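Local coordinates for protein arsenite methyltransferase (PDB 5EVJ) that probably catalyses the S-adenosylmethionine-dependent methylation of trivalent arsenic supplied as its glutathione conjugate, yielding mono-, di- and trimethylated products, at residues A[171-175]-A[176-180]; A[229-232]-A[233-237]; A[279-282]-A[283-287]. The protein carries 15 engineered substitutions. All coordinates share one frame; numbering follows the deposited sequence.

Contact 1: A[171-175]-A[176-180]; sequences VINLS and PDKAR
Ser175 and Asp177 meet in an ST turn that leads from strand 163-169 of the Rossmann-like methyltransferase domain into helix 178-188, and the passage is a worked example of side chains finishing a turn that the backbone only begins. OG of Ser175 takes a hydrogen bond from Asp177 N at 2.7 Å, with an N-H...O angle of 153°. The serine torsion makes this possible: OG lies opposite its own nitrogen (chi1 174°), beside the carbonyl carbon, and therefore leans forward along the chain over Pro176, which has no N-H to offer. OG also bonds to the carboxylate of Glu151, so the same hydroxyl fixes the turn and joins it to a neighbouring loop.

Asp177, at the N-cap position, accepts a weak capping hydrogen bond from Arg180 N at its OD1, 3.3 Å away. The guanidinium group of Arg180 leads away from the turn to a salt bridge with Asp154.

Lys178 reaches back in the other direction. Its first torsion is off the staggered positions (chi1 -96°), but from CG onward the chain is extended and runs over the preceding turn. There its CG rests 3.8 Å from CG2 of Ile172, a branch on a buried side chain, while CE comes within 3.4 Å of Ile172 O. The aliphatic part of the lysine thus covers a carbonyl already bonded to Ser175 N. Beyond it, the ammonium group arrives beside the amide of buried Asn173. Both groups are donors and do not bond each other; they share a water as acceptor, weakly, and the lysine has a further weak bond to Gly223 O. That water sits 2.8 Å from Asn173 ND2 and 3.4 Å from Lys178 NZ.

Contact 2: A[229-232]-A[233-237]; sequences DFIR and LARKV. Engineered in segment 233-237: Ala234 (natural residue Cys).
Phe230 and Ala234 touch one turn apart on helix 227-237, a surface helix of the Rossmann-like methyltransferase domain. The apolar contacts come first. CB of Ala234, an engineered replacement for a natural cysteine, lies over one face of the Phe230 ring, 4.1 Å from CZ. The ring gets there because its CG stands opposite the backbone nitrogen (chi1 161°), which directs it along the helix, and it also meets the rings of Tyr201 and Tyr271. Leu233 faces helix 178-188, touching Lys178, Ala179 and Leu182.

Main-chain bonding is the ordinary alpha-helical ladder, from Leu233 N to Asp229 O through Lys236 N to Arg232 O. Its straightest rung joins Ala234 N to Phe230 O at 2.8 Å, with an N-H...O angle of 178°.

Charged groups occupy the outer side. Arg232, extended as far as NE, turns back so that NH1 makes a salt bridge of 3.0 Å with OD1 of Asp229; the other carboxylate oxygen pairs with Arg205, leaving the aspartate gripped by two arginines. Arg235 bends at chi3 (-57°), and its NE is taken up by Thr240 O. This fold of the chain presents one face of the guanidinium group to an apolar branch: CG2 of Ile231 lies over it, 3.6 Å from NH2 of Arg235.

Contact 3: A[279-282]-A[283-287]; sequences QIED and LAEDY. Engineered in segment 283-287: Ala284 (natural residue Cys).
Glu281 and Tyr287 form a surface hydrogen bond that spans a loop, joining a glutamate in the loop after strand 266-274 to the tyrosine just past the short strand 285-286. The phenol OH of Tyr287 donates a hydrogen bond to OE1 of Glu281, the two atoms 2.6 Å apart, and the acceptor uses its syn lone pair, on the side of OE2. The two side chains come from opposite directions, and OE1 lies at the edge of the tyrosine ring, in its plane. Carboxylate and ring are nearly coplanar, 24° apart.

Strand 285-286 pairs antiparallel with 348-349 in a small two-stranded sheet; Glu285 in this weakly bonded strand and Tyr287, two residues on, both point toward the glutamate. Glu281 reaches the hydroxyl with a chain extended beyond CG (chi2 177°), while Glu285 folds at its own chi2 (-66°) and lays CG 3.5 Å from Glu281 OE1. The two acids cross at about a right angle, their OE2 atoms 4.5 Å apart; the likely repulsion may be eased by Arg343, a long and weak ion partner of Glu281. Replacing Glu281 with an alanine would probably leave the Tyr287 hydroxyl without this acceptor and open a gap beside the methylene carbons of Glu285. The tyrosine ring also meets His346, while the backbone N of Glu281 is bonded to OD1 of Asn323.

How the contacts relate
From the N terminus the three contacts follow in series, none nesting within or crossing another; contacts 1 and 3 close a turn and a short loop, while contact 2 links successive turns of one helix. Contact 1 shapes the passage from strand 163-169 into helix 178-188. Contact 2 lies on helix 227-237, and the two meet directly: Ala179 CB is 3.6 Å from Leu233 CD1, so the opening of one helix packs on the middle of the other. Contact 3 comes after strand 266-274, on the approach to the small sheet of 285-286 and 348-349. Its centre is about 28 Å from that of contact 1; it touches neither, though its nearest atoms come to about 4 Å from contact 2.

Contact 1: A[171-175]-A[176-180]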
ATOM      1  N   VAL A 171       2.170  -7.538   7.686  1.00 34.51           N
ATOM      2  CA  VAL A 171       3.126  -8.629   7.751  1.00 37.04           C
ATOM      3  C   VAL A 171       4.563  -8.103   7.657  1.00 41.41           C
ATOM      4  O   VAL A 171       5.524  -8.846   7.857  1.00 43.13           O
ATOM      5  CB  VAL A 171       2.979  -9.698   6.607  1.00 42.26           C
ATOM      6  CG1 VAL A 171       1.696 -10.566   6.688  1.00 33.72           C
ATOM      7  CG2 VAL A 171       3.194  -9.085   5.226  1.00 35.57           C
ATOM      8  N   ILE A 172       4.745  -6.831   7.381  1.00 40.19           N
ATOM      9  CA  ILE A 172       6.105  -6.378   7.203  1.00 41.05           C
ATOM     10  C   ILE A 172       6.864  -6.182   8.525  1.00 44.05           C
ATOM     11  O   ILE A 172       8.089  -6.301   8.563  1.00 40.10           O
ATOM     12  CB  ILE A 172       6.187  -5.195   6.218  1.00 42.69           C
ATOM     13  CG1 ILE A 172       5.446  -5.597   4.936  1.00 43.16           C
ATOM     14  CG2 ILE A 172       7.636  -4.782   5.959  1.00 39.16           C
ATOM     15  CD1 ILE A 172       5.612  -4.686   3.743  1.00 42.51           C
ATOM     16  N   ASN A 173       6.143  -5.934   9.611  1.00 45.99           N
ATOM     17  CA  ASN A 173       6.803  -5.833  10.920  1.00 49.15           C
ATOM     18  C   ASN A 173       7.414  -7.132  11.349  1.00 49.44           C
ATOM     19  O   ASN A 173       8.205  -7.163  12.284  1.00 54.45           O
ATOM     20  CB  ASN A 173       5.854  -5.355  12.033  1.00 49.23           C
ATOM     21  CG  ASN A 173       5.363  -3.902  11.839  1.00 56.03           C
ATOM     22  OD1 ASN A 173       4.550  -3.425  12.633  1.00 54.43           O
ATOM     23  ND2 ASN A 173       5.841  -3.202  10.783  1.00 51.75           N
ATOM     24  N   LEU A 174       7.031  -8.219  10.699  1.00 46.01           N
ATOM     25  CA  LEU A 174       7.532  -9.524  11.104  1.00 44.26           C
ATOM     26  C   LEU A 174       8.712  -9.907  10.271  1.00 37.97           C
ATOM     27  O   LEU A 174       9.431 -10.832  10.602  1.00 44.74           O
ATOM     28  CB  LEU A 174       6.438 -10.587  11.043  1.00 49.64           C
ATOM     29  CG  LEU A 174       5.239 -10.280  11.932  1.00 53.22           C
ATOM     30  CD1 LEU A 174       4.437  -9.205  11.233  1.00 64.15           C
ATOM     31  CD2 LEU A 174       4.379 -11.514  12.114  1.00 52.00           C
ATOM     32  N   SER A 175       8.947  -9.193   9.189  1.00 36.65           N
ATOM     33  CA  SER A 175      10.133  -9.454   8.413  1.00 36.68           C
ATOM     34  C   SER A 175      11.398  -9.402   9.284  1.00 42.64           C
ATOM     35  O   SER A 175      11.554  -8.504  10.097  1.00 43.36           O
ATOM     36  CB  SER A 175      10.278  -8.470   7.265  1.00 36.31           C
ATOM     37  OG  SER A 175      11.539  -8.668   6.612  1.00 39.83           O
ATOM     38  N   PRO A 176      12.321 -10.367   9.073  1.00 47.18           N
ATOM     39  CA  PRO A 176      13.678 -10.288   9.608  1.00 46.19           C
ATOM     40  C   PRO A 176      14.577  -9.346   8.802  1.00 50.60           C
ATOM     41  O   PRO A 176      15.740  -9.126   9.190  1.00 42.86           O
ATOM     42  CB  PRO A 176      14.202 -11.729   9.444  1.00 46.13           C
ATOM     43  CG  PRO A 176      13.422 -12.272   8.270  1.00 46.61           C
ATOM     44  CD  PRO A 176      12.045 -11.705   8.482  1.00 43.69           C
ATOM     45  N   ASP A 177      14.065  -8.821   7.682  1.00 45.08           N
ATOM     46  CA  ASP A 177      14.866  -7.932   6.826  1.00 37.21           C
ATOM     47  C   ASP A 177      13.934  -6.951   6.110  1.00 36.25           C
ATOM     48  O   ASP A 177      13.837  -6.964   4.903  1.00 38.30           O
ATOM     49  CB  ASP A 177      15.700  -8.755   5.832  1.00 30.86           C
ATOM     50  CG  ASP A 177      16.832  -7.941   5.216  1.00 36.99           C
ATOM     51  OD1 ASP A 177      16.822  -6.706   5.410  1.00 32.48           O
ATOM     52  OD2 ASP A 177      17.755  -8.517   4.561  1.00 39.83           O
ATOM     53  N   LYS A 178      13.207  -6.137   6.865  1.00 33.85           N
ATOM     54  CA  LYS A 178      12.440  -5.023   6.307  1.00 35.16           C
ATOM     55  C   LYS A 178      13.045  -4.335   5.080  1.00 34.34           C
ATOM     56  O   LYS A 178      12.362  -4.160   4.097  1.00 34.69           O
ATOM     57  CB  LYS A 178      12.184  -4.003   7.363  1.00 32.52           C
ATOM     58  CG  LYS A 178      10.844  -4.199   7.982  1.00 37.54           C
ATOM     59  CD  LYS A 178      10.771  -3.413   9.251  1.00 41.50           C
ATOM     60  CE  LYS A 178       9.346  -3.370   9.704  1.00 47.38           C
ATOM     61  NZ  LYS A 178       9.352  -2.405  10.829  1.00 62.45           N
ATOM     62  N   ALA A 179      14.332  -4.014   5.141  1.00 31.20           N
ATOM     63  CA  ALA A 179      14.989  -3.285   4.074  1.00 33.20           C
ATOM     64  C   ALA A 179      14.916  -4.075   2.767  1.00 31.17           C
ATOM     65  O   ALA A 179      14.688  -3.514   1.677  1.00 37.79           O
ATOM     66  CB  ALA A 179      16.460  -2.955   4.456  1.00 29.68           C
ATOM     67  N   ARG A 180      15.132  -5.374   2.861  1.00 26.49           N
ATOM     68  CA  ARG A 180      15.059  -6.213   1.664  1.00 27.20           C
ATOM     69  C   ARG A 180      13.678  -6.324   1.062  1.00 22.08           C
ATOM     70  O   ARG A 180      13.553  -6.246  -0.141  1.00 23.75           O
ATOM     71  CB  ARG A 180      15.679  -7.619   1.829  1.00 27.87           C
ATOM     72  CG  ARG A 180      16.732  -7.797   0.735  1.00 30.52           C
ATOM     73  CD  ARG A 180      17.390  -9.169   0.610  1.00 33.30           C
ATOM     74  NE  ARG A 180      16.542  -9.821  -0.347  1.00 45.59           N
ATOM     75  CZ  ARG A 180      16.887 -10.210  -1.566  1.00 42.49           C
ATOM     76  NH1 ARG A 180      18.135 -10.136  -2.004  1.00 35.47           N
ATOM     77  NH2 ARG A 180      15.934 -10.718  -2.322  1.00 39.30           N
TER
HETATM   78  O   HOH W   1       6.512  -0.674  11.662  1.00 32.09           O

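Contact 2: A[229-232]-A[233-237]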
ATOM      1  N   ASP A 229      11.145   6.445  11.556  1.00 18.56           N
ATOM      2  CA  ASP A 229      12.261   5.559  11.196  1.00 19.50           C
ATOM      3  C   ASP A 229      11.863   4.716   9.976  1.00 21.10           C
ATOM      4  O   ASP A 229      12.674   4.406   9.155  1.00 22.20           O
ATOM      5  CB  ASP A 229      12.723   4.639  12.365  1.00 19.95           C
ATOM      6  CG  ASP A 229      13.502   5.364  13.414  1.00 22.16           C
ATOM      7  OD1 ASP A 229      14.075   6.465  13.139  1.00 25.12           O
ATOM      8  OD2 ASP A 229      13.583   4.817  14.525  1.00 24.81           O
ATOM      9  N   PHE A 230      10.594   4.348   9.867  1.00 22.40           N
ATOM     10  CA  PHE A 230      10.151   3.648   8.708  1.00 23.88           C
ATOM     11  C   PHE A 230      10.336   4.505   7.461  1.00 24.42           C
ATOM     12  O   PHE A 230      10.852   4.034   6.400  1.00 26.79           O
ATOM     13  CB  PHE A 230       8.704   3.165   8.838  1.00 26.12           C
ATOM     14  CG  PHE A 230       8.090   2.857   7.515  1.00 29.23           C
ATOM     15  CD1 PHE A 230       8.412   1.662   6.850  1.00 29.17           C
ATOM     16  CD2 PHE A 230       7.323   3.830   6.850  1.00 31.35           C
ATOM     17  CE1 PHE A 230       7.897   1.438   5.580  1.00 32.51           C
ATOM     18  CE2 PHE A 230       6.792   3.590   5.574  1.00 29.64           C
ATOM     19  CZ  PHE A 230       7.100   2.407   4.948  1.00 28.86           C
ATOM     20  N   ILE A 231       9.915   5.746   7.577  1.00 21.27           N
ATOM     21  CA  ILE A 231      10.008   6.691   6.456  1.00 20.96           C
ATOM     22  C   ILE A 231      11.466   6.766   5.942  1.00 22.08           C
ATOM     23  O   ILE A 231      11.724   6.710   4.717  1.00 21.83           O
ATOM     24  CB  ILE A 231       9.418   8.130   6.810  1.00 19.29           C
ATOM     25  CG1 ILE A 231       7.865   8.028   7.036  1.00 20.77           C
ATOM     26  CG2 ILE A 231       9.767   9.201   5.715  1.00 14.09           C
ATOM     27  CD1 ILE A 231       7.157   9.339   7.461  1.00 20.09           C
ATOM     28  N   ARG A 232      12.386   6.872   6.878  1.00 21.80           N
ATOM     29  CA  ARG A 232      13.819   6.911   6.573  1.00 26.79           C
ATOM     30  C   ARG A 232      14.271   5.670   5.765  1.00 24.26           C
ATOM     31  O   ARG A 232      15.013   5.812   4.797  1.00 22.88           O
ATOM     32  CB  ARG A 232      14.702   7.011   7.867  1.00 24.02           C
ATOM     33  CG  ARG A 232      14.490   8.331   8.674  1.00 30.44           C
ATOM     34  CD  ARG A 232      15.219   8.384  10.043  1.00 25.62           C
ATOM     35  NE  ARG A 232      15.260   9.764  10.585  1.00 23.52           N
ATOM     36  CZ  ARG A 232      14.645  10.200  11.716  1.00 21.90           C
ATOM     37  NH1 ARG A 232      13.960   9.370  12.485  1.00 18.14           N
ATOM     38  NH2 ARG A 232      14.797  11.475  12.134  1.00 20.14           N
ATOM     39  N   LEU A 233      13.853   4.490   6.208  1.00 22.00           N
ATOM     40  CA  LEU A 233      14.250   3.237   5.575  1.00 23.68           C
ATOM     41  C   LEU A 233      13.589   3.223   4.197  1.00 21.81           C
ATOM     42  O   LEU A 233      14.257   3.026   3.193  1.00 20.31           O
ATOM     43  CB  LEU A 233      13.770   2.088   6.416  1.00 26.89           C
ATOM     44  CG  LEU A 233      13.951   0.673   5.876  1.00 38.01           C
ATOM     45  CD1 LEU A 233      15.447   0.271   5.636  1.00 32.02           C
ATOM     46  CD2 LEU A 233      13.185  -0.286   6.818  1.00 31.92           C
ATOM     47  N   ALA A 234      12.311   3.550   4.115  1.00 20.37           N
ATOM     48  CA  ALA A 234      11.716   3.633   2.771  1.00 22.70           C
ATOM     49  C   ALA A 234      12.479   4.537   1.859  1.00 22.81           C
ATOM     50  O   ALA A 234      12.652   4.270   0.642  1.00 24.93           O
ATOM     51  CB  ALA A 234      10.269   4.048   2.832  1.00 19.04           C
ATOM     52  N   ARG A 235      13.029   5.602   2.410  1.00 21.84           N
ATOM     53  CA  ARG A 235      13.627   6.558   1.502  1.00 20.88           C
ATOM     54  C   ARG A 235      15.031   6.107   1.058  1.00 20.98           C
ATOM     55  O   ARG A 235      15.480   6.409  -0.079  1.00 21.92           O
ATOM     56  CB  ARG A 235      13.491   7.937   2.130  1.00 27.51           C
ATOM     57  CG  ARG A 235      14.432   9.029   1.697  1.00 37.74           C
ATOM     58  CD  ARG A 235      14.250  10.268   2.612  1.00 40.71           C
ATOM     59  NE  ARG A 235      12.908  10.852   2.685  1.00 35.50           N
ATOM     60  CZ  ARG A 235      12.358  11.349   3.815  1.00 48.00           C
ATOM     61  NH1 ARG A 235      13.003  11.254   5.017  1.00 33.32           N
ATOM     62  NH2 ARG A 235      11.130  11.920   3.756  1.00 41.36           N
ATOM     63  N   LYS A 236      15.734   5.357   1.897  1.00 20.11           N
ATOM     64  CA  LYS A 236      17.062   4.771   1.515  1.00 27.01           C
ATOM     65  C   LYS A 236      16.980   3.807   0.307  1.00 27.20           C
ATOM     66  O   LYS A 236      17.938   3.592  -0.444  1.00 30.29           O
ATOM     67  CB  LYS A 236      17.686   3.946   2.666  1.00 25.96           C
ATOM     68  CG  LYS A 236      18.536   4.751   3.641  1.00 32.16           C
ATOM     69  CD  LYS A 236      18.880   3.871   4.858  1.00 34.26           C
ATOM     70  CE  LYS A 236      19.233   4.780   6.050  1.00 42.67           C
ATOM     71  NZ  LYS A 236      19.461   4.003   7.321  1.00 43.18           N
ATOM     72  N   VAL A 237      15.836   3.190   0.190  1.00 23.21           N
ATOM     73  CA  VAL A 237      15.583   2.227  -0.808  1.00 24.76           C
ATOM     74  C   VAL A 237      15.077   2.900  -2.097  1.00 25.96           C
ATOM     75  O   VAL A 237      15.121   2.296  -3.142  1.00 30.48           O
ATOM     76  CB  VAL A 237      14.554   1.313  -0.157  1.00 26.74           C
ATOM     77  CG1 VAL A 237      13.469   0.922  -1.091  1.00 26.66           C
ATOM     78  CG2 VAL A 237      15.209   0.197   0.641  1.00 21.15           C
TER

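Contact 3: A[279-282]-A[283-287]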
ATOM      1  N   GLN A 279      12.047  11.499 -10.259  1.00 21.44           N
ATOM      2  CA  GLN A 279      11.083  12.583 -10.055  1.00 23.50           C
ATOM      3  C   GLN A 279      10.756  12.895  -8.604  1.00 24.03           C
ATOM      4  O   GLN A 279      10.303  14.008  -8.338  1.00 26.30           O
ATOM      5  CB  GLN A 279       9.737  12.244 -10.755  1.00 22.14           C
ATOM      6  CG  GLN A 279       9.833  12.052 -12.283  1.00 21.67           C
ATOM      7  CD  GLN A 279      10.046  13.398 -13.000  1.00 24.94           C
ATOM      8  OE1 GLN A 279      11.163  13.787 -13.191  1.00 29.49           O
ATOM      9  NE2 GLN A 279       8.967  14.160 -13.290  1.00 25.60           N
ATOM     10  N   ILE A 280      10.904  11.927  -7.684  1.00 19.41           N
ATOM     11  CA  ILE A 280      10.318  12.073  -6.374  1.00 20.39           C
ATOM     12  C   ILE A 280      11.408  12.663  -5.444  1.00 23.20           C
ATOM     13  O   ILE A 280      12.513  12.108  -5.360  1.00 23.65           O
ATOM     14  CB  ILE A 280       9.746  10.746  -5.780  1.00 19.47           C
ATOM     15  CG1 ILE A 280       8.667  10.068  -6.684  1.00 17.80           C
ATOM     16  CG2 ILE A 280       9.128  11.000  -4.418  1.00 17.34           C
ATOM     17  CD1 ILE A 280       7.604  11.038  -7.197  1.00 18.31           C
ATOM     18  N   GLU A 281      11.141  13.825  -4.838  1.00 21.84           N
ATOM     19  CA  GLU A 281      12.208  14.608  -4.128  1.00 20.21           C
ATOM     20  C   GLU A 281      11.906  14.577  -2.681  1.00 19.50           C
ATOM     21  O   GLU A 281      10.818  14.164  -2.301  1.00 20.70           O
ATOM     22  CB  GLU A 281      12.292  16.051  -4.638  1.00 20.67           C
ATOM     23  CG  GLU A 281      12.753  16.098  -6.087  1.00 19.98           C
ATOM     24  CD  GLU A 281      12.783  17.500  -6.647  1.00 22.66           C
ATOM     25  OE1 GLU A 281      11.773  17.934  -7.228  1.00 22.15           O
ATOM     26  OE2 GLU A 281      13.857  18.168  -6.636  1.00 24.81           O
ATOM     27  N   ASP A 282      12.852  14.937  -1.838  1.00 21.28           N
ATOM     28  CA  ASP A 282      12.567  14.883  -0.400  1.00 22.15           C
ATOM     29  C   ASP A 282      12.059  16.184   0.131  1.00 22.11           C
ATOM     30  O   ASP A 282      12.045  16.360   1.312  1.00 20.04           O
ATOM     31  CB  ASP A 282      13.797  14.460   0.443  1.00 20.96           C
ATOM     32  CG  ASP A 282      15.048  15.358   0.218  1.00 26.28           C
ATOM     33  OD1 ASP A 282      14.978  16.470  -0.379  1.00 25.18           O
ATOM     34  OD2 ASP A 282      16.163  14.963   0.704  1.00 28.98           O
ATOM     35  N   LEU A 283      11.638  17.102  -0.717  1.00 23.15           N
ATOM     36  CA  LEU A 283      10.800  18.211  -0.194  1.00 25.69           C
ATOM     37  C   LEU A 283       9.721  18.432  -1.225  1.00 25.25           C
ATOM     38  O   LEU A 283       9.893  18.050  -2.393  1.00 26.85           O
ATOM     39  CB  LEU A 283      11.610  19.520  -0.029  1.00 24.20           C
ATOM     40  CG  LEU A 283      12.682  19.559   1.116  1.00 26.11           C
ATOM     41  CD1 LEU A 283      13.503  20.849   0.979  1.00 26.81           C
ATOM     42  CD2 LEU A 283      12.137  19.456   2.541  1.00 21.20           C
ATOM     43  N   ALA A 284       8.640  19.098  -0.809  1.00 19.93           N
ATOM     44  CA  ALA A 284       7.678  19.632  -1.724  1.00 19.13           C
ATOM     45  C   ALA A 284       8.353  20.784  -2.469  1.00 20.09           C
ATOM     46  O   ALA A 284       8.699  21.794  -1.844  1.00 21.97           O
ATOM     47  CB  ALA A 284       6.454  20.145  -0.900  1.00 18.48           C
ATOM     48  N   GLU A 285       8.557  20.644  -3.787  1.00 20.43           N
ATOM     49  CA  GLU A 285       9.288  21.602  -4.601  1.00 20.88           C
ATOM     50  C   GLU A 285       8.306  22.196  -5.572  1.00 23.53           C
ATOM     51  O   GLU A 285       7.421  21.497  -6.108  1.00 24.00           O
ATOM     52  CB  GLU A 285      10.396  20.921  -5.445  1.00 21.11           C
ATOM     53  CG  GLU A 285      11.538  20.294  -4.629  1.00 24.48           C
ATOM     54  CD  GLU A 285      12.381  21.344  -3.867  1.00 28.22           C
ATOM     55  OE1 GLU A 285      12.129  22.587  -4.023  1.00 30.62           O
ATOM     56  OE2 GLU A 285      13.313  20.951  -3.106  1.00 23.49           O
ATOM     57  N   ASP A 286       8.496  23.470  -5.890  1.00 23.74           N
ATOM     58  CA  ASP A 286       7.449  24.205  -6.603  1.00 22.51           C
ATOM     59  C   ASP A 286       7.780  24.338  -8.077  1.00 22.08           C
ATOM     60  O   ASP A 286       8.628  25.123  -8.415  1.00 24.03           O
ATOM     61  CB  ASP A 286       7.341  25.616  -5.998  1.00 24.37           C
ATOM     62  CG  ASP A 286       6.057  26.410  -6.500  1.00 28.58           C
ATOM     63  OD1 ASP A 286       5.400  25.982  -7.522  1.00 25.65           O
ATOM     64  OD2 ASP A 286       5.705  27.425  -5.804  1.00 30.28           O
ATOM     65  N   TYR A 287       7.097  23.638  -8.961  1.00 21.23           N
ATOM     66  CA  TYR A 287       7.301  23.874 -10.383  1.00 23.35           C
ATOM     67  C   TYR A 287       6.083  24.587 -11.027  1.00 25.46           C
ATOM     68  O   TYR A 287       5.979  24.646 -12.262  1.00 27.73           O
ATOM     69  CB  TYR A 287       7.601  22.542 -11.100  1.00 25.61           C
ATOM     70  CG  TYR A 287       8.778  21.833 -10.531  1.00 25.20           C
ATOM     71  CD1 TYR A 287      10.060  22.209 -10.871  1.00 27.69           C
ATOM     72  CD2 TYR A 287       8.614  20.787  -9.617  1.00 28.74           C
ATOM     73  CE1 TYR A 287      11.165  21.565 -10.316  1.00 29.40           C
ATOM     74  CE2 TYR A 287       9.691  20.139  -9.081  1.00 26.87           C
ATOM     75  CZ  TYR A 287      10.972  20.558  -9.421  1.00 28.31           C
ATOM     76  OH  TYR A 287      12.066  19.923  -8.898  1.00 34.40           O
TER